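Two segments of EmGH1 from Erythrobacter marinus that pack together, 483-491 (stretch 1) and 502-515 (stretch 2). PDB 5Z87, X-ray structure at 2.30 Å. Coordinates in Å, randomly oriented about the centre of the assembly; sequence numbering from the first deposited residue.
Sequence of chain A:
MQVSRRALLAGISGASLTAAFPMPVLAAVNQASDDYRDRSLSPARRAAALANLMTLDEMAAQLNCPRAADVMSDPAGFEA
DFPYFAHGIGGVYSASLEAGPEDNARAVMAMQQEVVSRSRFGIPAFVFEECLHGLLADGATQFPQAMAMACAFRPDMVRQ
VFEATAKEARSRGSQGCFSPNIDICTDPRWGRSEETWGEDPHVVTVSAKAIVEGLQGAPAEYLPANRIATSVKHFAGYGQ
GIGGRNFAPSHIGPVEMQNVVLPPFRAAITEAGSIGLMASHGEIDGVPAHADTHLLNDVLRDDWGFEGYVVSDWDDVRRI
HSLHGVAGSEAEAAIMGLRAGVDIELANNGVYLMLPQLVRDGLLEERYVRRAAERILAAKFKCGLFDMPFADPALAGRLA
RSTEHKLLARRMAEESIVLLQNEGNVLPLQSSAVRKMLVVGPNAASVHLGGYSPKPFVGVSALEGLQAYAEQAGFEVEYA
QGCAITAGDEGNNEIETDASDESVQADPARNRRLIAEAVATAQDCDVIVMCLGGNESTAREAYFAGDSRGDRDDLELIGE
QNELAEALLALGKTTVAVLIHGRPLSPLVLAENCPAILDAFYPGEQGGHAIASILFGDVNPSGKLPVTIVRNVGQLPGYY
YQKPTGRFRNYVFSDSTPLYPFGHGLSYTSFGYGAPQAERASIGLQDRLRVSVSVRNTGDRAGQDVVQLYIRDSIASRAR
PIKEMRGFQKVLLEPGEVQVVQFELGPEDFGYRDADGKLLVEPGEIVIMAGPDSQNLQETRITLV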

# COMPACT_ATOMS: atom_id res chain seq x y z
N CYS A 483 -3.43 -33.95 -4.29
CA CYS A 483 -4.23 -33.02 -5.08
C CYS A 483 -3.31 -32.32 -6.08
O CYS A 483 -2.08 -32.37 -5.96
N ALA A 484 -3.92 -31.68 -7.06
CA ALA A 484 -3.22 -30.87 -8.04
C ALA A 484 -3.46 -29.39 -7.73
O ALA A 484 -4.53 -29.01 -7.26
N ILE A 485 -2.43 -28.57 -8.00
CA ILE A 485 -2.56 -27.12 -7.90
C ILE A 485 -3.07 -26.59 -9.23
O ILE A 485 -4.13 -25.96 -9.31
N THR A 486 -2.34 -26.89 -10.29
CA THR A 486 -2.72 -26.50 -11.64
C THR A 486 -3.06 -27.75 -12.44
O THR A 486 -2.48 -28.81 -12.25
N ALA A 487 -4.04 -27.61 -13.33
CA ALA A 487 -4.51 -28.76 -14.10
C ALA A 487 -3.48 -29.16 -15.14
O ALA A 487 -2.85 -28.32 -15.78
N GLY A 488 -3.29 -30.47 -15.29
CA GLY A 488 -2.27 -31.00 -16.15
C GLY A 488 -0.88 -31.05 -15.54
O GLY A 488 0.05 -31.51 -16.20
N ASP A 489 -0.72 -30.57 -14.31
CA ASP A 489 0.56 -30.62 -13.61
C ASP A 489 0.42 -31.61 -12.46
O ASP A 489 0.24 -31.24 -11.30
N GLU A 490 0.47 -32.90 -12.81
CA GLU A 490 0.46 -34.00 -11.86
C GLU A 490 1.56 -34.98 -12.24
O GLU A 490 2.01 -35.04 -13.39
N GLY A 491 2.01 -35.75 -11.25
CA GLY A 491 3.08 -36.68 -11.54
C GLY A 491 4.41 -35.95 -11.65
O GLY A 491 4.58 -34.84 -11.13
N GLU A 502 -1.95 -21.66 -21.59
CA GLU A 502 -2.18 -20.87 -20.39
C GLU A 502 -2.58 -21.78 -19.24
O GLU A 502 -3.34 -22.74 -19.42
N SER A 503 -2.05 -21.49 -18.06
CA SER A 503 -2.28 -22.35 -16.92
C SER A 503 -3.71 -22.18 -16.41
O SER A 503 -4.25 -21.06 -16.38
N VAL A 504 -4.34 -23.30 -16.04
CA VAL A 504 -5.68 -23.31 -15.46
C VAL A 504 -5.62 -23.98 -14.09
O VAL A 504 -4.81 -24.87 -13.84
N GLN A 505 -6.48 -23.52 -13.17
CA GLN A 505 -6.47 -24.08 -11.83
C GLN A 505 -7.02 -25.50 -11.82
O GLN A 505 -7.89 -25.85 -12.62
N ALA A 506 -6.51 -26.33 -10.92
CA ALA A 506 -6.93 -27.72 -10.88
C ALA A 506 -8.40 -27.84 -10.48
O ALA A 506 -8.94 -27.00 -9.75
N ASP A 507 -9.04 -28.89 -10.98
CA ASP A 507 -10.48 -29.08 -10.75
C ASP A 507 -10.73 -29.53 -9.31
O ASP A 507 -10.12 -30.51 -8.86
N PRO A 508 -11.60 -28.85 -8.57
CA PRO A 508 -11.87 -29.27 -7.18
C PRO A 508 -12.43 -30.68 -7.06
O PRO A 508 -12.02 -31.41 -6.15
N ALA A 509 -13.36 -31.09 -7.94
CA ALA A 509 -13.96 -32.42 -7.81
C ALA A 509 -12.93 -33.52 -8.06
O ALA A 509 -12.89 -34.51 -7.32
N ARG A 510 -12.09 -33.36 -9.08
CA ARG A 510 -11.01 -34.31 -9.28
C ARG A 510 -10.09 -34.34 -8.07
O ARG A 510 -9.68 -35.42 -7.62
N ASN A 511 -9.79 -33.17 -7.50
CA ASN A 511 -8.92 -33.11 -6.33
C ASN A 511 -9.52 -33.83 -5.14
O ASN A 511 -8.80 -34.48 -4.37
N ARG A 512 -10.84 -33.72 -4.94
CA ARG A 512 -11.48 -34.44 -3.84
C ARG A 512 -11.33 -35.95 -4.00
O ARG A 512 -11.04 -36.66 -3.03
N ARG A 513 -11.51 -36.46 -5.22
CA ARG A 513 -11.27 -37.88 -5.47
C ARG A 513 -9.82 -38.23 -5.19
O ARG A 513 -9.53 -39.28 -4.58
N LEU A 514 -8.88 -37.36 -5.59
CA LEU A 514 -7.47 -37.65 -5.33
C LEU A 514 -7.17 -37.62 -3.84
O LEU A 514 -6.28 -38.34 -3.37
N ILE A 515 -7.89 -36.79 -3.08
CA ILE A 515 -7.71 -36.75 -1.63
C ILE A 515 -8.16 -38.06 -1.00
O ILE A 515 -7.44 -38.66 -0.18

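The contact between 483-491 and 502-515 of EmGH1 is a mainly polar one, in which a single beta bridge is extended by side chains of a helix, an example of how a short irregular segment can be held with little apolar packing. The bridge pairs Thr486 with Gln505: Ala506 N donates to Ile485 O (2.9 Å) and Ala487 N to Val504 O (2.9 Å). The backbones lie close here, and the side chains pointing inward are those of alanines. Ala506 CB points toward the first stretch and meets Ala484 CB at 3.6 Å, while Ala487 CB, also directed inward, rests on Val504 CG2 at 3.4 Å. Ile485 and Gln505 point away, yet a water joins them, donating to Ile485 O at 2.7 Å and accepting a weak bond from Gln505 NE2 at 3.4 Å.

Beyond the bridge, the helix starting at Pro508 takes over. Asp507 caps it, its OD2 accepting from Arg510 N at 3.1 Å. Asn511, chi1 m, points toward the first stretch, and its amide treats Ala484 as a strand neighbour would: OD1 accepts from Ala484 N at 2.6 Å, and ND2 donates to Ala484 O at 3.0 Å. Cys483 CB, with chi1 p, lies 3.3 Å from Asn511 OD1.

Glu490 (m, t) reaches toward the helix, where Arg510, extended with its first three chi angles t, brings its guanidinium edge to the carboxylate. The resulting two-point salt bridge runs from NH2 of Arg510 to OE1 of Glu490 (2.8 Å) and from NE of Arg510 to OE2 of Glu490 (2.9 Å). Leu514 (m, t) lies beneath this pair, its CD1 3.8 Å from Glu490 OE2. Thr486, chi1 p, touches Ser503 OG through CG2 at 3.2 Å, while its OG1 donates to Asp489 OD2 (2.8 Å) across a type II turn.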

# COMPACT_ATOMS: atom_id res chain seq x y z
CB CYS A 483 -4.96 -32.00 -4.21
SG CYS A 483 -3.84 -30.79 -3.41
CB ALA A 484 -3.69 -31.18 -9.47
CB ILE A 485 -1.21 -26.47 -7.51
CG1 ILE A 485 -0.84 -26.85 -6.07
CG2 ILE A 485 -1.26 -24.96 -7.71
CD1 ILE A 485 0.57 -26.48 -5.68
CB THR A 486 -1.60 -25.71 -12.30
OG1 THR A 486 -0.33 -26.25 -11.90
CG2 THR A 486 -1.68 -24.26 -11.85
CB ALA A 487 -5.85 -28.45 -14.76
CB ASP A 489 1.00 -29.20 -13.14
CG ASP A 489 1.28 -28.24 -14.31
OD1 ASP A 489 1.98 -28.65 -15.27
OD2 ASP A 489 0.79 -27.09 -14.27
CB GLU A 490 -0.90 -34.73 -11.85
CG GLU A 490 -2.10 -33.86 -11.49
CD GLU A 490 -3.39 -34.66 -11.39
OE1 GLU A 490 -3.31 -35.90 -11.22
OE2 GLU A 490 -4.49 -34.06 -11.48
CB GLU A 502 -3.26 -19.82 -20.64
CG GLU A 502 -2.83 -18.70 -21.55
CD GLU A 502 -3.92 -18.29 -22.51
OE1 GLU A 502 -5.11 -18.49 -22.17
OE2 GLU A 502 -3.61 -17.77 -23.60
CB SER A 503 -1.27 -22.02 -15.82
OG SER A 503 -1.55 -22.71 -14.63
CB VAL A 504 -6.70 -24.01 -16.38
CG1 VAL A 504 -6.52 -23.55 -17.81
CG2 VAL A 504 -6.55 -25.49 -16.32
CB GLN A 505 -7.27 -23.19 -10.88
CG GLN A 505 -7.01 -23.48 -9.41
CD GLN A 505 -7.76 -22.53 -8.50
OE1 GLN A 505 -8.31 -21.54 -8.96
NE2 GLN A 505 -7.78 -22.84 -7.20
CB ALA A 506 -6.06 -28.52 -9.91
CB ASP A 507 -11.06 -30.08 -11.74
CG ASP A 507 -12.51 -30.41 -11.45
OD1 ASP A 507 -13.29 -29.48 -11.17
OD2 ASP A 507 -12.87 -31.60 -11.49
CB PRO A 508 -12.87 -28.22 -6.69
CG PRO A 508 -12.62 -27.03 -7.54
CD PRO A 508 -12.25 -27.56 -8.88
CB ALA A 509 -15.14 -32.58 -8.77
CB ARG A 510 -10.24 -33.97 -10.56
CG ARG A 510 -8.92 -34.70 -10.68
CD ARG A 510 -8.34 -34.65 -12.10
NE ARG A 510 -7.03 -35.30 -12.15
CZ ARG A 510 -6.84 -36.62 -12.21
NH1 ARG A 510 -7.89 -37.43 -12.22
NH2 ARG A 510 -5.62 -37.13 -12.24
CB ASN A 511 -8.63 -31.65 -5.97
CG ASN A 511 -7.44 -31.07 -6.73
OD1 ASN A 511 -6.51 -31.79 -7.11
ND2 ASN A 511 -7.45 -29.76 -6.93
CB ARG A 512 -12.95 -34.06 -3.75
CG ARG A 512 -13.12 -32.59 -3.56
CD ARG A 512 -14.36 -32.20 -2.84
NE ARG A 512 -14.10 -30.91 -2.21
CZ ARG A 512 -14.29 -29.73 -2.80
NH1 ARG A 512 -13.99 -28.61 -2.15
NH2 ARG A 512 -14.79 -29.68 -4.03
CB ARG A 513 -11.65 -38.24 -6.91
CG ARG A 513 -13.10 -37.91 -7.25
CD ARG A 513 -13.53 -38.57 -8.56
NE ARG A 513 -12.88 -37.99 -9.73
CZ ARG A 513 -13.35 -36.95 -10.42
NH1 ARG A 513 -12.69 -36.50 -11.49
NH2 ARG A 513 -14.48 -36.36 -10.06
CB LEU A 514 -6.58 -36.67 -6.08
CG LEU A 514 -6.56 -36.79 -7.61
CD1 LEU A 514 -5.95 -35.53 -8.24
CD2 LEU A 514 -5.81 -38.06 -8.06
CB ILE A 515 -8.46 -35.55 -1.03
CG1 ILE A 515 -7.74 -34.24 -1.35
CG2 ILE A 515 -8.62 -35.73 0.47
CD1 ILE A 515 -8.59 -33.01 -1.05
O HOH W 1 -5.48 -25.37 -7.00